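Local coordinates for conserved protein (Methanothermobacter thermautotrophicus, PDB 2WNY) that is of unknown function but probably binds RNA and is encoded in the archaeal exosome superoperon, at residues V33-T38 against L65-E70; I27-N32 against L97-A102; D81-R86 against L93-D98; E21-V26 against T53-R58. The protein carries 1 engineered substitution. All coordinates share one frame; numbering follows the deposited sequence.

Contact 1 (V33-T38 against L65-E70); sequences VIPGAT and LREFME
F68 and V33 are brought together by matching first torsions: each has a gamma carbon anti to its own backbone N (chi1 175° in both), which sets the phenyl ring and the CG1 methyl side by side, pointing the same way. V33 CG1 comes within 4.2 Å of F68 CE1. The carbonyl of V33 meets the same ring at its edge, near the ring plane, its O lying 3.7 Å from F68 CD1, where the slightly positive C-H suits an oxygen. I34 adds its CG1 methylene obliquely, 4.3 Å from F68 CD1. In the fold, F68 projects from helix 62-76, and V33 lies in the loop between helix 23-30 and strand 40-45; both rest on one face of a six-stranded antiparallel sheet, where F68 reaches I11, L118 and I120 and V33 reaches I116 and L118. W107 packs against both, and bulky apolar side chains therefore suit these buried places. Nearer the surface the loop makes a type II beta turn from I34 to A37, closed by A37 N bonding to I34 O at 3.1 Å. P35 fits the second position with its fixed phi, and G36 the third, where phi is positive (80°). P35 points its CB toward the helix, and its CG lies 3.7 Å from OE2 of E67, whose extended chain comes from the opposite direction; both residues are exposed.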
loop_
_atom_site.group_PDB
_atom_site.type_symbol
_atom_site.label_atom_id
_atom_site.label_comp_id
_atom_site.label_asym_id
_atom_site.label_seq_id
_atom_site.Cartn_x
_atom_site.Cartn_y
_atom_site.Cartn_z
ATOM N N VAL A 33 1.849 -0.359 -8.360
ATOM C CA VAL A 33 1.459 0.374 -7.171
ATOM C C VAL A 33 2.699 1.128 -6.704
ATOM O O VAL A 33 2.641 2.325 -6.431
ATOM C CB VAL A 33 0.937 -0.574 -6.055
ATOM C CG1 VAL A 33 0.635 0.199 -4.763
ATOM C CG2 VAL A 33 -0.317 -1.352 -6.518
ATOM N N ILE A 34 3.844 0.451 -6.651
ATOM C CA ILE A 34 5.086 1.167 -6.330
ATOM C C ILE A 34 6.123 0.837 -7.386
ATOM O O ILE A 34 6.799 -0.185 -7.279
ATOM C CB ILE A 34 5.614 0.763 -4.930
ATOM C CG1 ILE A 34 4.574 1.051 -3.840
ATOM C CG2 ILE A 34 6.938 1.447 -4.629
ATOM C CD1 ILE A 34 4.918 0.461 -2.462
ATOM N N PRO A 35 6.246 1.678 -8.435
ATOM C CA PRO A 35 7.262 1.365 -9.431
ATOM C C PRO A 35 8.640 1.289 -8.792
ATOM O O PRO A 35 8.948 2.054 -7.898
ATOM C CB PRO A 35 7.189 2.570 -10.390
ATOM C CG PRO A 35 5.711 2.959 -10.320
ATOM C CD PRO A 35 5.477 2.879 -8.813
ATOM N N GLY A 36 9.446 0.344 -9.246
ATOM C CA GLY A 36 10.797 0.188 -8.739
ATOM C C GLY A 36 10.892 -0.548 -7.419
ATOM O O GLY A 36 11.997 -0.752 -6.914
ATOM N N ALA A 37 9.763 -0.964 -6.842
ATOM C CA ALA A 37 9.864 -1.668 -5.571
ATOM C C ALA A 37 10.703 -2.928 -5.767
ATOM O O ALA A 37 10.565 -3.634 -6.765
ATOM C CB ALA A 37 8.468 -2.008 -5.001
ATOM N N THR A 38 11.606 -3.181 -4.834
ATOM C CA THR A 38 12.412 -4.391 -4.896
ATOM C C THR A 38 12.239 -5.087 -3.558
ATOM O O THR A 38 12.934 -4.769 -2.595
ATOM C CB THR A 38 13.896 -4.097 -5.190
ATOM O OG1 THR A 38 14.417 -3.211 -4.192
ATOM C CG2 THR A 38 14.053 -3.457 -6.569
ATOM N N LEU A 65 8.273 7.828 -3.038
ATOM C CA LEU A 65 7.188 8.273 -2.167
ATOM C C LEU A 65 6.379 9.353 -2.848
ATOM O O LEU A 65 5.155 9.401 -2.727
ATOM C CB LEU A 65 7.708 8.792 -0.825
ATOM C CG LEU A 65 8.292 7.759 0.150
ATOM C CD1 LEU A 65 8.839 8.467 1.379
ATOM C CD2 LEU A 65 7.251 6.749 0.526
ATOM N N ARG A 66 7.069 10.225 -3.569
ATOM C CA ARG A 66 6.381 11.338 -4.187
ATOM C C ARG A 66 5.564 10.872 -5.376
ATOM O O ARG A 66 4.432 11.327 -5.567
ATOM C CB ARG A 66 7.352 12.476 -4.517
ATOM C CG ARG A 66 7.874 13.163 -3.231
ATOM C CD ARG A 66 8.780 14.347 -3.544
ATOM N NE ARG A 66 8.031 15.569 -3.827
ATOM C CZ ARG A 66 8.079 16.230 -4.981
ATOM N NH1 ARG A 66 8.847 15.799 -5.976
ATOM N NH2 ARG A 66 7.363 17.332 -5.135
ATOM N N GLU A 67 6.132 9.975 -6.182
ATOM C CA GLU A 67 5.399 9.378 -7.300
ATOM C C GLU A 67 4.161 8.607 -6.822
ATOM O O GLU A 67 3.089 8.617 -7.461
ATOM C CB GLU A 67 6.306 8.419 -8.097
ATOM C CG GLU A 67 5.569 7.723 -9.246
ATOM C CD GLU A 67 6.491 7.128 -10.307
ATOM O OE1 GLU A 67 7.726 7.305 -10.227
ATOM O OE2 GLU A 67 5.971 6.493 -11.240
ATOM N N PHE A 68 4.314 7.909 -5.707
ATOM C CA PHE A 68 3.192 7.204 -5.119
ATOM C C PHE A 68 2.064 8.187 -4.721
ATOM O O PHE A 68 0.886 7.947 -5.009
ATOM C CB PHE A 68 3.638 6.425 -3.900
ATOM C CG PHE A 68 2.497 5.766 -3.169
ATOM C CD1 PHE A 68 2.084 4.486 -3.517
ATOM C CD2 PHE A 68 1.804 6.456 -2.171
ATOM C CE1 PHE A 68 1.007 3.870 -2.847
ATOM C CE2 PHE A 68 0.734 5.855 -1.485
ATOM C CZ PHE A 68 0.325 4.570 -1.832
ATOM N N MET A 69 2.431 9.268 -4.045
ATOM C CA MET A 69 1.443 10.254 -3.598
ATOM C C MET A 69 0.728 10.905 -4.789
ATOM O O MET A 69 -0.473 11.184 -4.723
ATOM C CB MET A 69 2.064 11.319 -2.698
ATOM C CG MET A 69 2.337 10.855 -1.248
ATOM S SD MET A 69 0.920 10.052 -0.430
ATOM C CE MET A 69 -0.209 11.484 -0.414
ATOM N N GLU A 70 1.463 11.117 -5.875
ATOM C CA GLU A 70 0.875 11.628 -7.114
ATOM C C GLU A 70 -0.253 10.692 -7.597
ATOM O O GLU A 70 -1.359 11.134 -7.876
ATOM C CB GLU A 70 1.940 11.706 -8.201
ATOM C CG GLU A 70 2.780 12.952 -8.214
ATOM C CD GLU A 70 3.329 13.216 -9.610
ATOM O OE1 GLU A 70 3.818 12.255 -10.255
ATOM O OE2 GLU A 70 3.257 14.378 -10.070
#

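Contact 2 (I27-N32 against L97-A102); sequences IEALRN and LDKQKA
A29 and A102 bring two helices unusually close, with CA atoms only 4.8 Å apart: helix 23-30 lies here against helix 99-103, the short helix that starts directly where strand 92-98 of the sheet ends. At this spacing a small side chain suits both positions. A29 CB sits 3.6 Å from K99 O, and A102 CB the same distance from A29 O, so each alanine packs on the backbone of the other helix. N32 adds the polar grip. CG anti to the carbonyl carbon (chi1 -77°) aims the amide across, and ND2 donates to A102 O at 2.7 Å, with the acceptor close to the amide plane and the donor in the carbonyl plane. A leucine in its place would probably leave A102 O without this donor and crowd the carbonyl that CB already approaches. K99 is buried along its chain, while its ammonium turns away to salt bridges with D114 and E21. The outer side is loose: Q100 and K101 are exposed and point away from helix 23-30. Where the strand turns into the helix, D98 is the N-cap, as suits a short acceptor side chain. Its OD2 takes a weak bond from Q100 N and, through its anti lone pair, a nearly straight one from K101 N at 2.9 Å.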
loop_
_atom_site.group_PDB
_atom_site.type_symbol
_atom_site.label_atom_id
_atom_site.label_comp_id
_atom_site.label_asym_id
_atom_site.label_seq_id
_atom_site.Cartn_x
_atom_site.Cartn_y
_atom_site.Cartn_z
ATOM N N ILE A 27 5.143 -9.381 -9.015
ATOM C CA ILE A 27 6.007 -8.213 -8.870
ATOM C C ILE A 27 5.582 -7.150 -9.879
ATOM O O ILE A 27 5.551 -5.967 -9.541
ATOM C CB ILE A 27 7.499 -8.583 -9.014
ATOM C CG1 ILE A 27 8.009 -9.258 -7.723
ATOM C CG2 ILE A 27 8.336 -7.354 -9.279
ATOM C CD1 ILE A 27 9.287 -10.057 -7.917
ATOM N N GLU A 28 5.234 -7.557 -11.104
ATOM C CA GLU A 28 4.664 -6.570 -12.049
ATOM C C GLU A 28 3.451 -5.843 -11.436
ATOM O O GLU A 28 3.329 -4.622 -11.553
ATOM C CB GLU A 28 4.284 -7.223 -13.375
ATOM C CG GLU A 28 3.794 -6.252 -14.442
ATOM C CD GLU A 28 3.236 -6.977 -15.665
ATOM O OE1 GLU A 28 3.542 -8.171 -15.849
ATOM O OE2 GLU A 28 2.480 -6.356 -16.433
ATOM N N ALA A 29 2.548 -6.594 -10.799
ATOM C CA ALA A 29 1.401 -5.993 -10.104
ATOM C C ALA A 29 1.839 -5.017 -8.991
ATOM O O ALA A 29 1.356 -3.895 -8.909
ATOM C CB ALA A 29 0.480 -7.091 -9.536
ATOM N N LEU A 30 2.769 -5.441 -8.141
ATOM C CA LEU A 30 3.324 -4.526 -7.134
ATOM C C LEU A 30 3.876 -3.253 -7.741
ATOM O O LEU A 30 3.638 -2.165 -7.213
ATOM C CB LEU A 30 4.438 -5.218 -6.349
ATOM C CG LEU A 30 5.340 -4.336 -5.491
ATOM C CD1 LEU A 30 4.510 -3.761 -4.324
ATOM C CD2 LEU A 30 6.500 -5.153 -4.949
ATOM N N ARG A 31 4.603 -3.385 -8.846
ATOM C CA ARG A 31 5.194 -2.207 -9.520
ATOM C C ARG A 31 4.193 -1.330 -10.255
ATOM O O ARG A 31 4.554 -0.268 -10.769
ATOM C CB ARG A 31 6.332 -2.639 -10.448
ATOM C CG ARG A 31 7.544 -3.049 -9.628
ATOM C CD ARG A 31 8.684 -3.550 -10.463
ATOM N NE ARG A 31 9.750 -3.980 -9.558
ATOM C CZ ARG A 31 10.736 -4.806 -9.885
ATOM N NH1 ARG A 31 10.821 -5.305 -11.111
ATOM N NH2 ARG A 31 11.640 -5.132 -8.965
ATOM N N ASN A 32 2.935 -1.762 -10.304
ATOM C CA ASN A 32 1.875 -0.853 -10.733
ATOM C C ASN A 32 1.356 -0.040 -9.550
ATOM O O ASN A 32 0.514 0.825 -9.695
ATOM C CB ASN A 32 0.749 -1.618 -11.412
ATOM C CG ASN A 32 1.103 -2.019 -12.824
ATOM O OD1 ASN A 32 1.920 -1.370 -13.464
ATOM N ND2 ASN A 32 0.515 -3.102 -13.307
ATOM N N LEU A 97 -4.994 -3.319 -1.742
ATOM C CA LEU A 97 -5.411 -3.180 -3.135
ATOM C C LEU A 97 -5.449 -4.553 -3.784
ATOM O O LEU A 97 -4.582 -5.416 -3.502
ATOM C CB LEU A 97 -4.454 -2.248 -3.888
ATOM C CG LEU A 97 -4.327 -0.777 -3.429
ATOM C CD1 LEU A 97 -3.091 -0.105 -4.046
ATOM C CD2 LEU A 97 -5.582 0.041 -3.739
ATOM N N ASP A 98 -6.459 -4.757 -4.627
ATOM C CA ASP A 98 -6.630 -6.019 -5.335
ATOM C C ASP A 98 -5.399 -6.322 -6.182
ATOM O O ASP A 98 -4.951 -5.490 -6.963
ATOM C CB ASP A 98 -7.887 -6.010 -6.214
ATOM C CG ASP A 98 -8.202 -7.386 -6.775
ATOM O OD1 ASP A 98 -9.006 -8.096 -6.160
ATOM O OD2 ASP A 98 -7.594 -7.788 -7.784
ATOM N N LYS A 99 -4.830 -7.501 -5.983
ATOM C CA LYS A 99 -3.628 -7.872 -6.701
ATOM C C LYS A 99 -3.862 -8.068 -8.203
ATOM O O LYS A 99 -3.024 -7.719 -9.007
ATOM C CB LYS A 99 -3.028 -9.133 -6.079
ATOM C CG LYS A 99 -1.693 -9.525 -6.702
ATOM C CD LYS A 99 -0.938 -10.516 -5.807
ATOM C CE LYS A 99 -1.620 -11.834 -5.836
ATOM N NZ LYS A 99 -1.013 -12.897 -4.926
ATOM N N GLN A 100 -5.010 -8.612 -8.585
ATOM C CA GLN A 100 -5.261 -8.898 -9.988
ATOM C C GLN A 100 -5.522 -7.615 -10.735
ATOM O O GLN A 100 -5.052 -7.418 -11.865
ATOM C CB GLN A 100 -6.453 -9.857 -10.137
ATOM C CG GLN A 100 -6.254 -11.233 -9.486
ATOM C CD GLN A 100 -4.961 -11.921 -9.858
ATOM O OE1 GLN A 100 -4.517 -11.910 -11.005
ATOM N NE2 GLN A 100 -4.332 -12.520 -8.865
ATOM N N LYS A 101 -6.291 -6.740 -10.092
ATOM C CA LYS A 101 -6.490 -5.397 -10.600
ATOM C C LYS A 101 -5.177 -4.623 -10.716
ATOM O O LYS A 101 -4.927 -3.989 -11.746
ATOM C CB LYS A 101 -7.511 -4.643 -9.750
ATOM C CG LYS A 101 -8.924 -5.194 -9.881
ATOM C CD LYS A 101 -9.481 -5.157 -11.315
ATOM C CE LYS A 101 -10.198 -3.842 -11.614
ATOM N NZ LYS A 101 -10.866 -3.858 -12.966
ATOM N N ALA A 102 -4.326 -4.690 -9.693
ATOM C CA ALA A 102 -2.990 -4.069 -9.790
ATOM C C ALA A 102 -2.209 -4.560 -11.010
ATOM O O ALA A 102 -1.537 -3.785 -11.675
ATOM C CB ALA A 102 -2.184 -4.312 -8.491
#

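Contact 3 (D81-R86 against L93-D98); sequences DELEDR and LFLRLD
The guanidinium of R86 has the CD1 methyl of L95 over one face, 4.3 Å from NH1, and the main chain of E82 at its edge. NE donates to E82 O at 2.6 Å, the oxygen lying almost in the guanidinium plane, and NH2 adds a weak bond to the same atom, so two donors fix the rotation of the group. The F94 ring meets R86 O at its edge, in plane, while that oxygen accepts from F94 N at 2.9 Å along a nearly straight N-H (167°), the donor tilted out of the carbonyl plane. Strand 92-98 pairs with strand 115-122 along one side; on its other side short strand 109-110 covers R96 and D98, and the loop 81-86 meets F94 further along the same side of strand 92-98. Arginine suits this place because its long chain runs past F94 O and still brings NE and NH2 to E82 O; R86 CB comes 3.1 Å from F94 O. A leucine here would probably leave E82 O without its paired donors and set this turn of the loop freer to move. The leucines lie on the face of the sheet that helix 62-76 covers. With CG anti to its backbone N (chi1 166°), L93 brings CD1 to 3.8 Å from R86 CB and close to L83 O. L95 CD1 also meets L83 CD2 at 3.9 Å. L83 also touches F72 and F76 of helix 62-76, and F94 points to the opposite face of the strand.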
loop_
_atom_site.group_PDB
_atom_site.type_symbol
_atom_site.label_atom_id
_atom_site.label_comp_id
_atom_site.label_asym_id
_atom_site.label_seq_id
_atom_site.Cartn_x
_atom_site.Cartn_y
_atom_site.Cartn_z
ATOM N N ASP A 81 -14.053 9.173 2.118
ATOM C CA ASP A 81 -14.950 8.342 2.917
ATOM C C ASP A 81 -14.646 6.831 2.799
ATOM O O ASP A 81 -15.034 6.054 3.670
ATOM C CB ASP A 81 -16.403 8.646 2.561
ATOM C CG ASP A 81 -16.771 8.190 1.161
ATOM O OD1 ASP A 81 -15.891 8.156 0.272
ATOM O OD2 ASP A 81 -17.954 7.862 0.957
ATOM N N GLU A 82 -13.938 6.434 1.740
ATOM C CA GLU A 82 -13.494 5.048 1.568
ATOM C C GLU A 82 -12.215 4.736 2.353
ATOM O O GLU A 82 -11.813 3.576 2.458
ATOM C CB GLU A 82 -13.254 4.730 0.087
ATOM C CG GLU A 82 -14.515 4.662 -0.767
ATOM C CD GLU A 82 -14.206 4.325 -2.213
ATOM O OE1 GLU A 82 -13.658 3.225 -2.472
ATOM O OE2 GLU A 82 -14.511 5.161 -3.093
ATOM N N LEU A 83 -11.567 5.765 2.891
ATOM C CA LEU A 83 -10.264 5.586 3.539
ATOM C C LEU A 83 -10.308 5.897 5.025
ATOM O O LEU A 83 -9.478 5.406 5.786
ATOM C CB LEU A 83 -9.200 6.458 2.858
ATOM C CG LEU A 83 -8.898 6.241 1.368
ATOM C CD1 LEU A 83 -7.827 7.208 0.920
ATOM C CD2 LEU A 83 -8.467 4.790 1.054
ATOM N N GLU A 84 -11.290 6.712 5.417
ATOM C CA GLU A 84 -11.391 7.290 6.759
ATOM C C GLU A 84 -11.278 6.285 7.899
ATOM O O GLU A 84 -10.740 6.602 8.962
ATOM C CB GLU A 84 -12.705 8.071 6.893
ATOM C CG GLU A 84 -12.722 9.375 6.102
ATOM C CD GLU A 84 -14.020 10.163 6.242
ATOM O OE1 GLU A 84 -15.120 9.579 6.080
ATOM O OE2 GLU A 84 -13.925 11.383 6.499
ATOM N N ASP A 85 -11.793 5.079 7.678
ATOM C CA ASP A 85 -11.821 4.054 8.722
ATOM C C ASP A 85 -10.603 3.129 8.652
ATOM O O ASP A 85 -10.437 2.248 9.490
ATOM C CB ASP A 85 -13.126 3.256 8.649
ATOM C CG ASP A 85 -13.492 2.879 7.229
ATOM O OD1 ASP A 85 -12.747 2.085 6.613
ATOM O OD2 ASP A 85 -14.527 3.382 6.734
ATOM N N ARG A 86 -9.749 3.349 7.661
ATOM C CA ARG A 86 -8.571 2.505 7.471
ATOM C C ARG A 86 -7.319 3.047 8.179
ATOM O O ARG A 86 -6.244 2.461 8.065
ATOM C CB ARG A 86 -8.288 2.310 5.983
ATOM C CG ARG A 86 -9.433 1.711 5.181
ATOM C CD ARG A 86 -9.032 1.617 3.718
ATOM N NE ARG A 86 -10.182 1.637 2.824
ATOM C CZ ARG A 86 -10.539 0.644 2.013
ATOM N NH1 ARG A 86 -9.831 -0.473 1.961
ATOM N NH2 ARG A 86 -11.613 0.778 1.246
ATOM N N LEU A 93 -1.988 4.761 7.686
ATOM C CA LEU A 93 -3.113 4.436 6.823
ATOM C C LEU A 93 -2.863 3.052 6.253
ATOM O O LEU A 93 -1.860 2.833 5.553
ATOM C CB LEU A 93 -3.244 5.451 5.677
ATOM C CG LEU A 93 -4.159 5.098 4.488
ATOM C CD1 LEU A 93 -5.616 4.859 4.930
ATOM C CD2 LEU A 93 -4.113 6.189 3.428
ATOM N N PHE A 94 -3.777 2.124 6.539
ATOM C CA PHE A 94 -3.661 0.764 6.011
ATOM C C PHE A 94 -4.568 0.598 4.817
ATOM O O PHE A 94 -5.801 0.725 4.924
ATOM C CB PHE A 94 -4.040 -0.258 7.062
ATOM C CG PHE A 94 -3.046 -0.387 8.164
ATOM C CD1 PHE A 94 -2.074 -1.385 8.128
ATOM C CD2 PHE A 94 -3.081 0.476 9.254
ATOM C CE1 PHE A 94 -1.150 -1.516 9.167
ATOM C CE2 PHE A 94 -2.161 0.345 10.302
ATOM C CZ PHE A 94 -1.202 -0.651 10.260
ATOM N N LEU A 95 -3.950 0.307 3.681
ATOM C CA LEU A 95 -4.658 0.233 2.415
ATOM C C LEU A 95 -4.308 -1.068 1.719
ATOM O O LEU A 95 -3.129 -1.370 1.494
ATOM C CB LEU A 95 -4.270 1.430 1.541
ATOM C CG LEU A 95 -4.909 1.490 0.158
ATOM C CD1 LEU A 95 -6.445 1.542 0.262
ATOM C CD2 LEU A 95 -4.351 2.688 -0.604
ATOM N N ARG A 96 -5.343 -1.835 1.399
ATOM C CA ARG A 96 -5.193 -3.079 0.652
ATOM C C ARG A 96 -5.759 -2.894 -0.745
ATOM O O ARG A 96 -6.888 -2.416 -0.910
ATOM C CB ARG A 96 -5.958 -4.204 1.332
ATOM C CG ARG A 96 -5.640 -4.417 2.776
ATOM C CD ARG A 96 -6.355 -5.633 3.314
ATOM N NE ARG A 96 -6.129 -5.758 4.749
ATOM C CZ ARG A 96 -6.411 -6.839 5.469
ATOM N NH1 ARG A 96 -6.945 -7.907 4.895
ATOM N NH2 ARG A 96 -6.160 -6.848 6.771
ATOM N N LEU A 97 -4.994 -3.319 -1.742
ATOM C CA LEU A 97 -5.411 -3.180 -3.135
ATOM C C LEU A 97 -5.449 -4.553 -3.784
ATOM O O LEU A 97 -4.582 -5.416 -3.502
ATOM C CB LEU A 97 -4.454 -2.248 -3.888
ATOM C CG LEU A 97 -4.327 -0.777 -3.429
ATOM C CD1 LEU A 97 -3.091 -0.105 -4.046
ATOM C CD2 LEU A 97 -5.582 0.041 -3.739
ATOM N N ASP A 98 -6.459 -4.757 -4.627
ATOM C CA ASP A 98 -6.630 -6.019 -5.335
ATOM C C ASP A 98 -5.399 -6.322 -6.182
ATOM O O ASP A 98 -4.951 -5.490 -6.963
ATOM C CB ASP A 98 -7.887 -6.010 -6.214
ATOM C CG ASP A 98 -8.202 -7.386 -6.775
ATOM O OD1 ASP A 98 -9.006 -8.096 -6.160
ATOM O OD2 ASP A 98 -7.594 -7.788 -7.784
#

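Contact 4 (E21-V26 against T53-R58); sequences EDEEKV and TVLRGR
Helix 23-30 lies over strand 51-59 with CA atoms 8.7 Å apart at E23 and T53 and 9.2 Å at V26 and L55, far enough apart for side chains to meet between helix and strand. Here a helix covers one face of the antiparallel sheet, in which strand 51-59 lies between strands 8-17 and 40-45. V26 and L55 carry the apolar part. They cross obliquely, and V26 CG1, anti to its backbone N (chi1 177°), meets L55 CD1 at 3.9 Å. Valine and leucine suit this buried place, V26 also touching L15 and L55 also touching V17 and P39. Toward the start of the helix the layer becomes more polar. E23 extends over the strand so that its OE1 stands 4.3 Å from both T53 CG2 and L55 CD2, while OE2 forms a salt bridge with R41 on the neighbouring strand. A glutamate is long enough to reach T53 and L55 and still pair with that arginine, and T53 offers a methyl at the partly exposed margin. At the start of the helix D22 is the N-cap, its OD1 accepting weakly from E24 N at 2.9 Å.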
loop_
_atom_site.group_PDB
_atom_site.type_symbol
_atom_site.label_atom_id
_atom_site.label_comp_id
_atom_site.label_asym_id
_atom_site.label_seq_id
_atom_site.Cartn_x
_atom_site.Cartn_y
_atom_site.Cartn_z
ATOM N N GLU A 21 1.205 -19.174 -8.711
ATOM C CA GLU A 21 1.505 -17.840 -9.244
ATOM C C GLU A 21 2.881 -17.676 -9.850
ATOM O O GLU A 21 3.847 -18.339 -9.444
ATOM C CB GLU A 21 1.266 -16.778 -8.196
ATOM C CG GLU A 21 -0.221 -16.630 -7.840
ATOM C CD GLU A 21 -0.412 -15.502 -6.880
ATOM O OE1 GLU A 21 0.035 -15.638 -5.710
ATOM O OE2 GLU A 21 -0.971 -14.465 -7.301
ATOM N N ASP A 22 2.952 -16.780 -10.837
ATOM C CA ASP A 22 4.203 -16.429 -11.478
ATOM C C ASP A 22 4.757 -15.269 -10.668
ATOM O O ASP A 22 4.174 -14.211 -10.676
ATOM C CB ASP A 22 3.917 -15.975 -12.914
ATOM C CG ASP A 22 5.189 -15.732 -13.734
ATOM O OD1 ASP A 22 6.090 -15.017 -13.273
ATOM O OD2 ASP A 22 5.262 -16.261 -14.851
ATOM N N GLU A 23 5.866 -15.462 -9.943
ATOM C CA GLU A 23 6.400 -14.340 -9.145
ATOM C C GLU A 23 6.645 -13.053 -9.974
ATOM O O GLU A 23 6.445 -11.947 -9.465
ATOM C CB GLU A 23 7.680 -14.733 -8.376
ATOM C CG GLU A 23 8.144 -13.642 -7.382
ATOM C CD GLU A 23 9.508 -13.923 -6.779
ATOM O OE1 GLU A 23 9.577 -14.779 -5.892
ATOM O OE2 GLU A 23 10.507 -13.295 -7.193
ATOM N N GLU A 24 7.072 -13.190 -11.230
ATOM C CA GLU A 24 7.310 -12.000 -12.062
ATOM C C GLU A 24 6.051 -11.167 -12.283
ATOM O O GLU A 24 6.107 -9.950 -12.258
ATOM C CB GLU A 24 7.910 -12.372 -13.415
ATOM C CG GLU A 24 9.402 -12.523 -13.388
ATOM C CD GLU A 24 9.980 -12.771 -14.769
ATOM O OE1 GLU A 24 10.491 -11.799 -15.379
ATOM O OE2 GLU A 24 9.908 -13.929 -15.235
ATOM N N LYS A 25 4.923 -11.830 -12.531
ATOM C CA LYS A 25 3.636 -11.121 -12.627
ATOM C C LYS A 25 3.146 -10.532 -11.311
ATOM O O LYS A 25 2.502 -9.486 -11.318
ATOM C CB LYS A 25 2.572 -12.046 -13.200
ATOM C CG LYS A 25 2.890 -12.434 -14.626
ATOM C CD LYS A 25 1.681 -12.988 -15.341
ATOM C CE LYS A 25 1.654 -14.481 -15.266
ATOM N NZ LYS A 25 0.494 -15.038 -16.001
ATOM N N VAL A 26 3.390 -11.223 -10.184
ATOM C CA VAL A 26 3.054 -10.660 -8.888
ATOM C C VAL A 26 3.860 -9.346 -8.673
ATOM O O VAL A 26 3.318 -8.336 -8.207
ATOM C CB VAL A 26 3.267 -11.675 -7.749
ATOM C CG1 VAL A 26 2.980 -11.042 -6.368
ATOM C CG2 VAL A 26 2.316 -12.900 -7.939
ATOM N N THR A 53 5.619 -17.333 -0.886
ATOM C CA THR A 53 6.691 -16.395 -0.699
ATOM C C THR A 53 6.002 -15.104 -0.319
ATOM O O THR A 53 5.067 -14.678 -0.986
ATOM C CB THR A 53 7.505 -16.169 -1.979
ATOM O OG1 THR A 53 8.119 -17.394 -2.350
ATOM C CG2 THR A 53 8.615 -15.152 -1.722
ATOM N N VAL A 54 6.452 -14.497 0.770
ATOM C CA VAL A 54 6.011 -13.136 1.091
ATOM C C VAL A 54 7.014 -12.173 0.481
ATOM O O VAL A 54 8.222 -12.329 0.678
ATOM C CB VAL A 54 5.919 -12.912 2.629
ATOM C CG1 VAL A 54 5.797 -11.430 2.960
ATOM C CG2 VAL A 54 4.738 -13.662 3.178
ATOM N N LEU A 55 6.508 -11.204 -0.275
ATOM C CA LEU A 55 7.327 -10.109 -0.787
ATOM C C LEU A 55 7.054 -8.892 0.071
ATOM O O LEU A 55 5.930 -8.395 0.092
ATOM C CB LEU A 55 6.964 -9.808 -2.253
ATOM C CG LEU A 55 7.125 -11.024 -3.180
ATOM C CD1 LEU A 55 6.431 -10.746 -4.542
ATOM C CD2 LEU A 55 8.604 -11.398 -3.382
ATOM N N ARG A 56 8.073 -8.439 0.784
ATOM C CA ARG A 56 7.967 -7.329 1.722
ATOM C C ARG A 56 8.998 -6.233 1.438
ATOM O O ARG A 56 10.086 -6.493 0.930
ATOM C CB ARG A 56 8.251 -7.833 3.133
ATOM C CG ARG A 56 7.106 -8.404 3.882
ATOM C CD ARG A 56 7.566 -8.709 5.321
ATOM N NE ARG A 56 6.994 -9.953 5.840
ATOM C CZ ARG A 56 5.923 -10.038 6.629
ATOM N NH1 ARG A 56 5.276 -8.942 7.015
ATOM N NH2 ARG A 56 5.498 -11.230 7.027
ATOM N N GLY A 57 8.670 -5.007 1.822
ATOM C CA GLY A 57 9.627 -3.916 1.742
ATOM C C GLY A 57 9.164 -2.778 2.616
ATOM O O GLY A 57 7.987 -2.707 3.016
ATOM N N ARG A 58 10.119 -1.931 2.960
ATOM C CA ARG A 58 9.849 -0.636 3.563
ATOM C C ARG A 58 10.573 0.366 2.685
ATOM O O ARG A 58 11.808 0.305 2.489
ATOM C CB ARG A 58 10.300 -0.581 5.022
ATOM C CG ARG A 58 9.717 0.605 5.796
ATOM C CD ARG A 58 10.370 0.699 7.157
ATOM N NE ARG A 58 10.503 2.074 7.651
ATOM C CZ ARG A 58 11.233 3.037 7.078
ATOM N NH1 ARG A 58 11.893 2.820 5.941
ATOM N NH2 ARG A 58 11.288 4.241 7.639
#

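From the N terminus, the chain lays down E21-V26, I27-N32 and V33-T38 in succession, opening contacts 4, 2 and 1. Contact 4 closes first, when strand 51-59 returns to pack against helix 23-30; contact 1 closes next, on helix 62-76, so these two cross. Contact 3 then opens at D81-R86 and closes a short loop on strand 92-98. The end of that strand also closes contact 2, whose long loop encloses contact 1 and crosses contact 4. Contacts 2 and 4 tie helix 23-30 to the sheet region, contact 3 the loop 81-86 to the side of strand 92-98. I27 packs on L55 between contacts 2 and 4, and V33 on L97, joining contact 1 to contacts 2 and 3.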